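Local coordinates for envelope polyprotein (Puumala orthohantavirus, PDB 5FXU) that forms the Gn glycoprotein ectodomain of the viral surface, probably working with its partner glycoprotein in attachment to and entry into host cells, at residues 207-212 / 331-336; 222-227 / 337-342; 241-244 / 250-253; 255-260 / 348-353; 261-266 / 305-310. One frame throughout, in Å; residues are numbered along the deposited sequence.

Interaction 1: residues 207-212 / 331-336. With NAG (2-acetamido-2-deoxy-beta-D-glucopyranose), chain D.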
# COMPACT_ATOMS: atom_id res chain seq x y z
N LYS A 207 -12.60 13.27 2.45
CA LYS A 207 -11.65 13.96 1.55
C LYS A 207 -10.21 13.83 2.10
O LYS A 207 -9.63 14.73 2.71
CB LYS A 207 -12.07 15.42 1.22
CG LYS A 207 -12.88 15.68 -0.08
CD LYS A 207 -14.35 15.34 0.01
CE LYS A 207 -15.23 16.30 -0.80
NZ LYS A 207 -15.17 16.00 -2.25
N LEU A 208 -9.62 12.66 1.83
CA LEU A 208 -8.31 12.29 2.37
C LEU A 208 -7.18 13.29 2.04
O LEU A 208 -6.39 13.62 2.93
CB LEU A 208 -7.94 10.88 1.91
CG LEU A 208 -6.61 10.29 2.34
CD1 LEU A 208 -6.52 10.24 3.86
CD2 LEU A 208 -6.45 8.90 1.74
N GLU A 209 -7.13 13.79 0.81
CA GLU A 209 -6.05 14.70 0.43
C GLU A 209 -6.16 16.05 1.15
O GLU A 209 -5.14 16.70 1.40
CB GLU A 209 -5.98 14.89 -1.08
CG GLU A 209 -4.78 15.67 -1.59
CD GLU A 209 -3.42 15.15 -1.10
OE1 GLU A 209 -3.24 13.92 -0.96
OE2 GLU A 209 -2.51 15.96 -0.89
N LYS A 210 -7.39 16.45 1.51
CA LYS A 210 -7.57 17.64 2.36
C LYS A 210 -6.89 17.49 3.71
O LYS A 210 -6.31 18.46 4.22
CB LYS A 210 -9.04 18.01 2.54
CG LYS A 210 -9.72 18.51 1.26
CD LYS A 210 -11.04 19.21 1.57
CE LYS A 210 -11.69 19.89 0.32
NZ LYS A 210 -10.85 20.58 -0.73
N SER A 211 -6.92 16.28 4.28
CA SER A 211 -6.22 16.03 5.53
C SER A 211 -4.74 16.24 5.38
O SER A 211 -4.12 16.91 6.21
CB SER A 211 -6.48 14.62 6.06
OG SER A 211 -7.88 14.33 6.11
N PHE A 212 -4.16 15.77 4.28
CA PHE A 212 -2.74 16.00 4.02
C PHE A 212 -2.44 17.49 3.85
O PHE A 212 -1.43 17.99 4.34
CB PHE A 212 -2.25 15.22 2.77
CG PHE A 212 -2.06 13.76 3.00
CD1 PHE A 212 -0.98 13.31 3.73
CD2 PHE A 212 -2.96 12.84 2.51
CE1 PHE A 212 -0.81 11.97 3.97
CE2 PHE A 212 -2.79 11.49 2.74
CZ PHE A 212 -1.71 11.05 3.48
N GLY A 331 3.55 12.88 -5.82
CA GLY A 331 2.91 12.66 -4.53
C GLY A 331 3.17 13.73 -3.47
O GLY A 331 2.71 13.58 -2.32
N ASN A 332 3.90 14.79 -3.83
CA ASN A 332 4.22 15.89 -2.90
C ASN A 332 2.91 16.62 -2.56
O ASN A 332 2.25 17.20 -3.42
CB ASN A 332 5.28 16.82 -3.53
CG ASN A 332 5.58 18.07 -2.70
OD1 ASN A 332 5.00 18.29 -1.64
ND2 ASN A 332 6.50 18.89 -3.22
N HIS A 333 2.53 16.54 -1.28
CA HIS A 333 1.26 17.11 -0.80
C HIS A 333 1.20 18.65 -0.79
O HIS A 333 0.10 19.22 -0.80
CB HIS A 333 0.93 16.56 0.58
CG HIS A 333 0.72 15.08 0.59
ND1 HIS A 333 -0.40 14.48 0.06
CD2 HIS A 333 1.51 14.07 1.01
CE1 HIS A 333 -0.31 13.17 0.17
NE2 HIS A 333 0.85 12.89 0.75
N SER A 334 2.36 19.30 -0.80
CA SER A 334 2.44 20.77 -0.92
C SER A 334 2.00 21.31 -2.29
O SER A 334 1.70 22.49 -2.42
CB SER A 334 3.86 21.25 -0.64
OG SER A 334 4.32 20.77 0.61
N VAL A 335 2.00 20.47 -3.31
CA VAL A 335 1.54 20.83 -4.66
C VAL A 335 0.02 20.76 -4.69
O VAL A 335 -0.56 19.96 -3.96
CB VAL A 335 2.20 19.88 -5.70
CG1 VAL A 335 1.56 19.96 -7.07
CG2 VAL A 335 3.69 20.17 -5.78
N CYS A 336 -0.63 21.56 -5.53
CA CYS A 336 -2.10 21.56 -5.61
C CYS A 336 -2.64 20.67 -6.72
O CYS A 336 -3.60 19.94 -6.51
CB CYS A 336 -2.65 22.98 -5.82
SG CYS A 336 -3.14 23.90 -4.34
C1 NAG D . 6.88 20.15 -2.63
C2 NAG D . 8.36 20.37 -2.87
C3 NAG D . 8.78 21.72 -2.32
C4 NAG D . 8.01 22.83 -3.01
C5 NAG D . 6.51 22.55 -2.93
C6 NAG D . 5.71 23.51 -3.81
C7 NAG D . 9.86 18.39 -2.87
C8 NAG D . 10.06 18.44 -4.36
N2 NAG D . 9.09 19.28 -2.24
O3 NAG D . 10.19 21.87 -2.51
O4 NAG D . 8.28 24.08 -2.35
O5 NAG D . 6.20 21.20 -3.33
O6 NAG D . 5.99 23.24 -5.19
O7 NAG D . 10.41 17.53 -2.22
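Glu209 and His333 are aimed at each other by their torsions. In Glu209 the chain leaves with CG anti to the backbone N (chi1 -172°) and then bends at chi2, which swings the carboxylate off the helix, while in His333 CG lies beside the backbone N and the ring projects at the helix. The two groups join by a hydrogen bond from His333 ND1 to Glu209 OE2, 2.7 Å long and almost straight at 172°. The proton arrives on the syn lone pair of OE2, within the plane of the imidazole, and carboxylate and ring are nearly coplanar, so the bond, with the Phe212 stack, helps fix the rotation of the histidine. OE2 also forms a salt bridge with Lys339, whose positive charge would be expected to favour an ionised Glu209. Phe212 covers one face of the imidazole in an offset stack, with planes 7° apart and ring centroids separated by 3.9 Å. Phe212 CB lies over the same face, 3.8 Å from the centroid of the His333 ring, as a CH-pi contact. A flat ring with a polar edge suits His333, since stacking and hydrogen bonding proceed at once. On the opposite face sits Gly331 O. The loop is shaped by a type I turn from Asn332 to Val335 and an Asx turn, in which Asn332 OD1 accepts from Ser334 N; Asn332 ND2 carries the N-linked glycan. Helix 208-216 thus meets the loop leading to strand 340-354, with Leu341 of that strand touching Glu209, Phe212 and His333, and helix 249-260 covering Phe212 through Leu255 and Met258.

Interaction 2: residues 222-227 / 337-342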
# COMPACT_ATOMS: atom_id res chain seq x y z
N THR A 222 -7.90 24.27 -4.43
CA THR A 222 -9.31 24.38 -4.84
C THR A 222 -9.98 22.98 -4.90
O THR A 222 -10.97 22.72 -4.20
CB THR A 222 -9.48 25.18 -6.17
OG1 THR A 222 -8.83 24.49 -7.25
CG2 THR A 222 -8.91 26.63 -6.05
N GLY A 223 -9.41 22.10 -5.72
CA GLY A 223 -10.04 20.83 -6.11
C GLY A 223 -9.31 19.50 -5.89
O GLY A 223 -8.84 18.86 -6.84
N ASN A 224 -9.24 19.06 -4.63
CA ASN A 224 -8.78 17.71 -4.26
C ASN A 224 -9.87 16.85 -3.58
O ASN A 224 -9.95 16.66 -2.36
CB ASN A 224 -7.45 17.79 -3.56
CG ASN A 224 -6.32 18.22 -4.52
OD1 ASN A 224 -6.11 17.56 -5.53
ND2 ASN A 224 -5.62 19.33 -4.25
N GLY A 225 -10.69 16.31 -4.47
CA GLY A 225 -11.92 15.67 -4.13
C GLY A 225 -11.91 14.16 -3.90
O GLY A 225 -12.95 13.63 -3.57
N PHE A 226 -10.79 13.46 -4.07
CA PHE A 226 -10.77 12.02 -3.81
C PHE A 226 -11.36 11.64 -2.43
O PHE A 226 -11.09 12.29 -1.43
CB PHE A 226 -9.38 11.43 -3.95
CG PHE A 226 -9.32 9.97 -3.54
CD1 PHE A 226 -9.81 8.98 -4.38
CD2 PHE A 226 -8.85 9.61 -2.29
CE1 PHE A 226 -9.81 7.65 -3.98
CE2 PHE A 226 -8.83 8.29 -1.90
CZ PHE A 226 -9.31 7.31 -2.75
N GLN A 227 -12.21 10.61 -2.41
CA GLN A 227 -12.84 10.16 -1.19
C GLN A 227 -12.40 8.76 -0.85
O GLN A 227 -12.59 7.82 -1.64
CB GLN A 227 -14.37 10.27 -1.27
CG GLN A 227 -14.87 11.69 -1.00
CD GLN A 227 -16.37 11.81 -0.90
OE1 GLN A 227 -16.98 11.42 0.10
NE2 GLN A 227 -16.98 12.38 -1.93
N ASP A 337 -2.03 20.75 -7.89
CA ASP A 337 -2.57 20.08 -9.07
C ASP A 337 -1.77 18.85 -9.47
O ASP A 337 -0.60 18.72 -9.15
CB ASP A 337 -2.61 21.05 -10.26
CG ASP A 337 -3.57 22.21 -10.04
OD1 ASP A 337 -4.68 21.99 -9.50
OD2 ASP A 337 -3.21 23.34 -10.42
N LYS A 338 -2.45 17.97 -10.20
CA LYS A 338 -1.82 16.86 -10.90
C LYS A 338 -1.12 15.84 -10.00
O LYS A 338 -0.19 15.14 -10.42
CB LYS A 338 -0.83 17.38 -11.96
CG LYS A 338 -1.45 18.25 -13.04
CD LYS A 338 -0.39 18.67 -14.06
CE LYS A 338 -0.98 19.22 -15.34
NZ LYS A 338 -1.93 20.34 -15.07
N LYS A 339 -1.60 15.72 -8.76
CA LYS A 339 -0.95 14.88 -7.77
C LYS A 339 -1.75 13.61 -7.49
O LYS A 339 -2.89 13.45 -7.96
CB LYS A 339 -0.67 15.66 -6.49
CG LYS A 339 -1.89 16.05 -5.67
CD LYS A 339 -1.47 16.81 -4.42
CE LYS A 339 -2.62 17.62 -3.85
NZ LYS A 339 -2.20 18.30 -2.60
N THR A 340 -1.12 12.70 -6.76
CA THR A 340 -1.65 11.38 -6.54
C THR A 340 -1.43 10.91 -5.12
O THR A 340 -0.59 11.47 -4.40
CB THR A 340 -0.97 10.34 -7.44
OG1 THR A 340 0.42 10.26 -7.11
CG2 THR A 340 -1.12 10.70 -8.90
N LEU A 341 -2.17 9.85 -4.76
CA LEU A 341 -1.96 9.07 -3.54
C LEU A 341 -1.59 7.66 -3.94
O LEU A 341 -2.17 7.10 -4.87
CB LEU A 341 -3.24 9.01 -2.70
CG LEU A 341 -3.60 10.29 -1.94
CD1 LEU A 341 -5.06 10.25 -1.52
CD2 LEU A 341 -2.72 10.49 -0.74
N PRO A 342 -0.62 7.07 -3.23
CA PRO A 342 -0.23 5.72 -3.60
C PRO A 342 -1.23 4.66 -3.12
O PRO A 342 -1.87 4.86 -2.07
CB PRO A 342 1.12 5.56 -2.92
CG PRO A 342 1.03 6.45 -1.70
CD PRO A 342 0.22 7.62 -2.15
O HOH W 1 -4.40 17.42 -7.84
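Lys339 lies across Asn224 at about a right angle, and its length lets it reach the loop. From CB the chain starts with CG between the backbone N and the carbonyl carbon (chi1 70°), and from there CG and CD run out extended, carrying CE to the asparagine. CE is the atom that touches: Lys339 CE lies 3.5 Å from Asn224 ND2 and 3.8 Å from Asn224 CG, a packing of methylene against amide. Beyond it, NZ turns its charge to other partners, in a salt bridge with Glu213, besides the one with Glu209, and a hydrogen bond to Val335 O, so a buried ammonium is well compensated. Lysine suits the place because its aliphatic stem can cross the amide while the charge is delivered to helix 208-216.

The contact sets the loop between helix 208-216 and strand 228-234 against the beginning of the long strand 340-354 in the Gn head. Asn224 is gripped at both ends of its amide: ND2 donates to Cys336 O, and OD1 bonds to Thr314 OG1. Asn224 OD1 also accepts from a water at 2.9 Å, and that water is in turn a weak, 3.4 Å acceptor for Lys339 N, forming a bridge between the segments.

Further along, the contact becomes apolar. Phe226 and Leu341 both direct their side chains across the gap, and Leu341 CD1 meets Phe226 CD2 at 3.9 Å, approaching the ring obliquely. The branched apolar end of Leu341 suits a site between an aromatic ring and helix 208-216, where it also touches Leu208.

Interaction 3: residues 241-244 / 250-253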
# COMPACT_ATOMS: atom_id res chain seq x y z
N LEU A 241 -5.81 -0.28 11.63
CA LEU A 241 -5.75 1.13 12.02
C LEU A 241 -6.27 1.96 10.83
O LEU A 241 -5.76 1.83 9.72
CB LEU A 241 -4.31 1.47 12.32
CG LEU A 241 -3.93 2.93 12.44
CD1 LEU A 241 -4.66 3.59 13.61
CD2 LEU A 241 -2.42 3.02 12.61
N TYR A 242 -7.32 2.73 11.07
CA TYR A 242 -7.96 3.57 10.09
C TYR A 242 -7.24 4.93 10.04
O TYR A 242 -7.02 5.55 11.07
CB TYR A 242 -9.42 3.74 10.48
CG TYR A 242 -10.29 4.53 9.51
CD1 TYR A 242 -10.26 5.94 9.47
CD2 TYR A 242 -11.19 3.88 8.64
CE1 TYR A 242 -11.07 6.66 8.59
CE2 TYR A 242 -12.01 4.59 7.78
CZ TYR A 242 -11.95 5.97 7.76
OH TYR A 242 -12.76 6.67 6.91
N ILE A 243 -6.87 5.38 8.84
CA ILE A 243 -6.21 6.69 8.65
C ILE A 243 -7.12 7.53 7.77
O ILE A 243 -7.39 7.13 6.65
CB ILE A 243 -4.84 6.55 7.94
CG1 ILE A 243 -3.93 5.53 8.62
CG2 ILE A 243 -4.17 7.91 7.79
CD1 ILE A 243 -3.45 5.91 9.99
N PRO A 244 -7.59 8.70 8.23
CA PRO A 244 -7.26 9.27 9.57
C PRO A 244 -8.25 8.99 10.67
O PRO A 244 -9.43 9.01 10.44
CB PRO A 244 -7.19 10.77 9.30
CG PRO A 244 -8.07 10.98 8.14
CD PRO A 244 -8.30 9.69 7.40
N ARG A 250 -1.26 7.33 16.66
CA ARG A 250 -0.64 6.50 15.63
C ARG A 250 -1.06 6.92 14.25
O ARG A 250 -0.25 6.95 13.35
CB ARG A 250 -1.02 5.04 15.83
CG ARG A 250 -0.60 4.50 17.18
CD ARG A 250 -1.16 3.13 17.36
NE ARG A 250 -2.62 3.22 17.49
CZ ARG A 250 -3.47 2.21 17.34
NH1 ARG A 250 -3.01 0.98 17.02
NH2 ARG A 250 -4.77 2.42 17.49
N SER A 251 -2.33 7.27 14.10
CA SER A 251 -2.83 7.86 12.87
C SER A 251 -2.05 9.12 12.56
O SER A 251 -1.62 9.30 11.42
CB SER A 251 -4.32 8.15 12.95
OG SER A 251 -4.75 8.97 11.89
N ALA A 252 -1.88 10.00 13.57
CA ALA A 252 -1.14 11.24 13.39
C ALA A 252 0.28 10.96 12.94
O ALA A 252 0.81 11.64 12.09
CB ALA A 252 -1.15 12.10 14.66
N GLU A 253 0.90 9.97 13.54
CA GLU A 253 2.24 9.59 13.17
C GLU A 253 2.37 9.05 11.77
O GLU A 253 3.35 9.37 11.07
CB GLU A 253 2.80 8.60 14.18
CG GLU A 253 3.26 9.32 15.43
CD GLU A 253 3.94 8.41 16.41
OE1 GLU A 253 3.84 7.15 16.29
OE2 GLU A 253 4.56 8.99 17.31
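Ile243 and Ser251 form the close part of this contact. The end of the isoleucine, Ile243 CD1, presses on the helix backbone at 3.5 Å from Ser251 CA, and lies 3.8 Å from Ser251 CB. With CG1 beside the backbone N and a second bend at chi2 (-68°), the isoleucine brings its terminal methyl to a helix surface that the direction of its CB alone would not reach. Serine is small enough to allow this approach, and its hydroxyl also ties the connection: Ser251 OG sits 3.4 Å from Pro244 CA and is hydrogen-bonded to Thr245 N. Pro244, preceded by a cis peptide bond, lies against Ser251 OG as the chain leaves the strand. Ile243 also touches Val254 and Leu255 of the same helix and Tyr230 and Cys232 of strand 228-234.

Toward Arg250 the packing is looser and partly exposed. Leu241 sends its two methyl groups to different parts of the arginine: Leu241 CD2 is 4.1 Å from Arg250 CB, and Leu241 CD1 lies over one face of the guanidinium, 4.1 Å from Arg250 NH2. The chain of Arg250 bends at chi3, folding the flat group back over the leucine. Its charge is met by Asp248 in a salt bridge, so that arginine offers a flat face to the leucine while its NH2 pairs with Asp248.

Strand 237-243, paired antiparallel with strand 228-234, therefore leads through a short connection into helix 249-260: a strand followed by a helix that packs back on it, within the mostly beta Gn head.

Interaction 4: residues 255-260 / 348-353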
# COMPACT_ATOMS: atom_id res chain seq x y z
N LEU A 255 0.29 9.65 9.24
CA LEU A 255 0.03 10.73 8.31
C LEU A 255 1.23 11.63 8.15
O LEU A 255 1.50 12.05 7.03
CB LEU A 255 -1.16 11.58 8.71
CG LEU A 255 -2.50 11.00 8.31
CD1 LEU A 255 -3.57 11.64 9.17
CD2 LEU A 255 -2.80 11.23 6.84
N SER A 256 1.91 11.97 9.25
CA SER A 256 3.09 12.83 9.15
C SER A 256 4.22 12.14 8.35
O SER A 256 4.76 12.75 7.44
CB SER A 256 3.51 13.38 10.51
OG SER A 256 3.73 12.34 11.39
N ARG A 257 4.49 10.86 8.63
CA ARG A 257 5.49 10.13 7.85
C ARG A 257 5.07 10.01 6.37
O ARG A 257 5.92 10.11 5.50
CB ARG A 257 5.80 8.77 8.45
CG ARG A 257 6.29 8.80 9.88
CD ARG A 257 7.79 8.64 10.09
NE ARG A 257 8.39 8.91 11.43
CZ ARG A 257 7.83 9.46 12.53
NH1 ARG A 257 6.52 9.81 12.66
NH2 ARG A 257 8.62 9.66 13.60
N MET A 258 3.78 9.84 6.09
CA MET A 258 3.29 9.88 4.71
C MET A 258 3.56 11.23 4.06
O MET A 258 3.97 11.28 2.92
CB MET A 258 1.80 9.56 4.60
CG MET A 258 1.46 8.08 4.71
SD MET A 258 -0.32 7.77 4.75
CE MET A 258 -0.35 5.98 4.76
N ALA A 259 3.30 12.30 4.79
CA ALA A 259 3.48 13.64 4.27
C ALA A 259 4.93 13.95 3.93
O ALA A 259 5.19 14.58 2.93
CB ALA A 259 2.91 14.67 5.22
N PHE A 260 5.88 13.42 4.70
CA PHE A 260 7.30 13.63 4.41
C PHE A 260 7.91 12.57 3.46
O PHE A 260 8.83 12.89 2.71
CB PHE A 260 8.07 13.84 5.72
CG PHE A 260 7.77 15.18 6.36
CD1 PHE A 260 8.34 16.38 5.83
CD2 PHE A 260 6.87 15.29 7.44
CE1 PHE A 260 8.05 17.62 6.41
CE2 PHE A 260 6.58 16.54 8.02
CZ PHE A 260 7.16 17.70 7.50
N PHE A 348 7.66 3.51 8.71
CA PHE A 348 7.99 3.20 10.09
C PHE A 348 7.54 4.32 11.01
O PHE A 348 7.66 5.49 10.65
CB PHE A 348 9.49 2.96 10.24
CG PHE A 348 10.00 1.84 9.38
CD1 PHE A 348 10.37 2.07 8.06
CD2 PHE A 348 10.08 0.55 9.89
CE1 PHE A 348 10.83 1.02 7.26
CE2 PHE A 348 10.55 -0.50 9.09
CZ PHE A 348 10.92 -0.26 7.77
N ILE A 349 6.99 3.96 12.17
CA ILE A 349 6.63 4.93 13.20
C ILE A 349 7.15 4.48 14.56
O ILE A 349 7.20 3.26 14.86
CB ILE A 349 5.10 5.18 13.27
CG1 ILE A 349 4.33 3.93 13.72
CG2 ILE A 349 4.59 5.67 11.92
CD1 ILE A 349 2.86 4.18 14.03
N PRO A 350 7.54 5.45 15.41
CA PRO A 350 7.93 5.13 16.78
C PRO A 350 6.70 4.86 17.65
O PRO A 350 5.75 5.63 17.60
CB PRO A 350 8.66 6.39 17.22
CG PRO A 350 8.01 7.50 16.46
CD PRO A 350 7.64 6.90 15.13
N LEU A 351 6.72 3.78 18.41
CA LEU A 351 5.67 3.49 19.37
C LEU A 351 6.19 3.49 20.80
O LEU A 351 7.25 2.93 21.07
CB LEU A 351 5.04 2.12 19.12
CG LEU A 351 4.22 1.93 17.85
CD1 LEU A 351 3.80 0.49 17.59
CD2 LEU A 351 2.99 2.81 17.88
N PRO A 352 5.44 4.10 21.73
CA PRO A 352 5.76 3.98 23.13
C PRO A 352 5.23 2.66 23.68
O PRO A 352 4.17 2.18 23.26
CB PRO A 352 5.02 5.16 23.74
CG PRO A 352 3.81 5.31 22.90
CD PRO A 352 4.21 4.88 21.51
N GLY A 353 5.99 2.06 24.59
CA GLY A 353 5.63 0.78 25.21
C GLY A 353 6.69 0.26 26.17
O GLY A 353 7.39 1.05 26.80
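Arg257 reaches from helix 249-260 to strand 340-354, a helix-on-strand packing in the largely beta Gn head. The short helix and strand segments run roughly antiparallel, at 148°, with their axes 9.0 Å apart. The space between them is spanned chiefly by this one long side chain, which is why an arginine suits the place.

Apolar contact comes from its stem. Arg257 CG packs on Ile349 CG2 at 4.1 Å, the isoleucine offering a methyl while the rest of its side chain leads away.

Next to this the arginine passes the strand backbone. Its chain bends at chi2 (-102°), which lays CD beside the carbonyl of Phe348, with Arg257 CD 3.2 Å from Phe348 O. No hydrogen bond joins the two segments here. Arg257 also touches Glu265 in the following loop, and Glu265 accepts a hydrogen bond from Phe348 N, so the acid sits beside both partners.

The third kind of contact is proline carbon against guanidinium face. Arg257 and Pro350 approach from opposite directions: Pro350 CD lies over one face of the guanidinium, offset toward its rim, 3.3 Å from Arg257 NH2, and Pro350 CG is 3.6 Å from Arg257 NH2.

Interaction 5: residues 261-266 / 305-310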
# COMPACT_ATOMS: atom_id res chain seq x y z
N ALA A 261 7.36 11.35 3.43
CA ALA A 261 7.79 10.31 2.51
C ALA A 261 6.57 9.73 1.79
O ALA A 261 6.12 8.62 2.10
CB ALA A 261 8.56 9.23 3.26
N PRO A 262 6.04 10.47 0.80
CA PRO A 262 4.84 10.07 0.13
C PRO A 262 4.93 8.80 -0.73
O PRO A 262 3.88 8.26 -1.02
CB PRO A 262 4.50 11.27 -0.73
CG PRO A 262 5.77 12.03 -0.88
CD PRO A 262 6.42 11.85 0.44
N HIS A 263 6.13 8.33 -1.07
CA HIS A 263 6.30 7.02 -1.76
C HIS A 263 6.82 5.92 -0.83
O HIS A 263 7.33 4.92 -1.30
CB HIS A 263 7.24 7.21 -2.97
CG HIS A 263 6.66 8.15 -3.99
ND1 HIS A 263 5.66 7.76 -4.86
CD2 HIS A 263 6.87 9.46 -4.21
CE1 HIS A 263 5.29 8.78 -5.59
NE2 HIS A 263 6.00 9.83 -5.22
N GLY A 264 6.70 6.11 0.49
CA GLY A 264 7.13 5.12 1.47
C GLY A 264 8.57 5.29 1.92
O GLY A 264 9.31 6.10 1.34
N GLU A 265 8.97 4.49 2.90
CA GLU A 265 10.28 4.58 3.54
C GLU A 265 11.02 3.25 3.36
O GLU A 265 10.39 2.20 3.27
CB GLU A 265 10.18 4.96 5.02
CG GLU A 265 9.41 6.23 5.26
CD GLU A 265 9.22 6.61 6.72
OE1 GLU A 265 8.97 5.73 7.54
OE2 GLU A 265 9.30 7.83 7.06
N ASP A 266 12.35 3.32 3.26
CA ASP A 266 13.24 2.13 3.15
C ASP A 266 14.67 2.41 3.66
O ASP A 266 15.47 3.05 2.96
CB ASP A 266 13.27 1.57 1.71
CG ASP A 266 12.46 0.28 1.57
OD1 ASP A 266 11.26 0.28 1.94
OD2 ASP A 266 13.02 -0.75 1.16
N PRO A 305 13.72 -0.12 -10.59
CA PRO A 305 12.52 0.41 -9.97
C PRO A 305 12.72 0.50 -8.47
O PRO A 305 13.38 -0.36 -7.89
CB PRO A 305 11.46 -0.62 -10.33
CG PRO A 305 12.22 -1.87 -10.62
CD PRO A 305 13.47 -1.39 -11.28
N LEU A 306 12.26 1.57 -7.86
CA LEU A 306 12.50 1.78 -6.45
C LEU A 306 11.17 1.88 -5.69
O LEU A 306 10.92 1.10 -4.77
CB LEU A 306 13.35 3.02 -6.26
CG LEU A 306 14.06 3.18 -4.91
CD1 LEU A 306 15.01 2.02 -4.63
CD2 LEU A 306 14.83 4.49 -4.90
N TYR A 307 10.31 2.80 -6.09
CA TYR A 307 8.99 2.98 -5.49
C TYR A 307 7.94 2.20 -6.26
O TYR A 307 8.16 1.78 -7.38
CB TYR A 307 8.63 4.46 -5.46
CG TYR A 307 9.69 5.32 -4.81
CD1 TYR A 307 10.08 5.09 -3.50
CD2 TYR A 307 10.30 6.38 -5.49
CE1 TYR A 307 11.05 5.85 -2.89
CE2 TYR A 307 11.27 7.15 -4.89
CZ TYR A 307 11.64 6.88 -3.59
OH TYR A 307 12.62 7.62 -2.98
N THR A 308 6.77 2.06 -5.66
CA THR A 308 5.62 1.52 -6.35
C THR A 308 5.21 2.47 -7.48
O THR A 308 5.46 3.67 -7.41
CB THR A 308 4.42 1.29 -5.38
OG1 THR A 308 4.02 2.51 -4.77
CG2 THR A 308 4.78 0.29 -4.30
N SER A 309 4.54 1.93 -8.49
CA SER A 309 4.16 2.66 -9.68
C SER A 309 2.65 2.78 -9.80
O SER A 309 2.14 3.06 -10.88
CB SER A 309 4.68 1.93 -10.92
OG SER A 309 6.03 1.55 -10.76
N THR A 310 1.92 2.62 -8.69
CA THR A 310 0.45 2.68 -8.72
C THR A 310 -0.09 3.76 -7.76
O THR A 310 0.47 4.00 -6.69
CB THR A 310 -0.16 1.35 -8.30
OG1 THR A 310 0.36 1.00 -7.01
CG2 THR A 310 0.21 0.23 -9.29
O HOH W 2 4.72 4.99 -4.47
O HOH W 3 6.56 2.96 -2.97
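Thr308 OG1 accepts a hydrogen bond of 2.6 Å from a water, and that water stands 3.0 Å from His263 ND1, at the edge of the imidazole and in its plane. A second link runs through the backbones: His263 O accepts from another water at 2.7 Å, which is bonded in turn by Thr308 N, 2.8 Å away, so two backbones that never bond directly share a solvent molecule. His263 O also lies 3.5 Å from Tyr307 CD1. What threonine adds is its hydroxyl, which takes the first water, while its backbone N-H, which most residues would supply, takes the second.

Residues 261-264 form a type I beta turn just after helix 249-260, closed by Gly264 N bonding to Ala261 O. Gly264, the last residue of the turn, has phi 90°, where a CB would be jammed against the preceding carbonyl O. The turn puts His263 at the loop between strands 296-302 and 310-313 in the Gn head.

Direct packing is carried by Tyr307. With its CG beside the backbone N (chi1 -54°), the ring receives the histidine CB over one face, a CH-pi contact of 3.8 Å from His263 CB to the ring centroid of Tyr307. The two rings themselves are oblique, with planes 31° apart. The opposite face of the tyrosine has Leu306 CD2 near its rim. Both His263 and Tyr307 also touch Ile328 of strand 327-329.

Overall arrangement
From the N terminus, helix 208-216 and the loop at 222-227 come first; their partners lie more than a hundred residues later, in 331-336 and 337-342, so interactions 1 and 2 cross, and a salt bridge from Glu209 to Lys339 joins them. Interaction 3 closes a short connection between strand 237-243 and helix 249-260, nested inside both. The same helix opens interaction 4, which returns to strand 340-354 and crosses interactions 1 and 2. Interaction 5 is nested inside the loops of 1, 2 and 4, where Glu265 bonds to Phe348. Together they tie helices 208-216 and 249-260 to strands 237-243 and 340-354 and to the loops between.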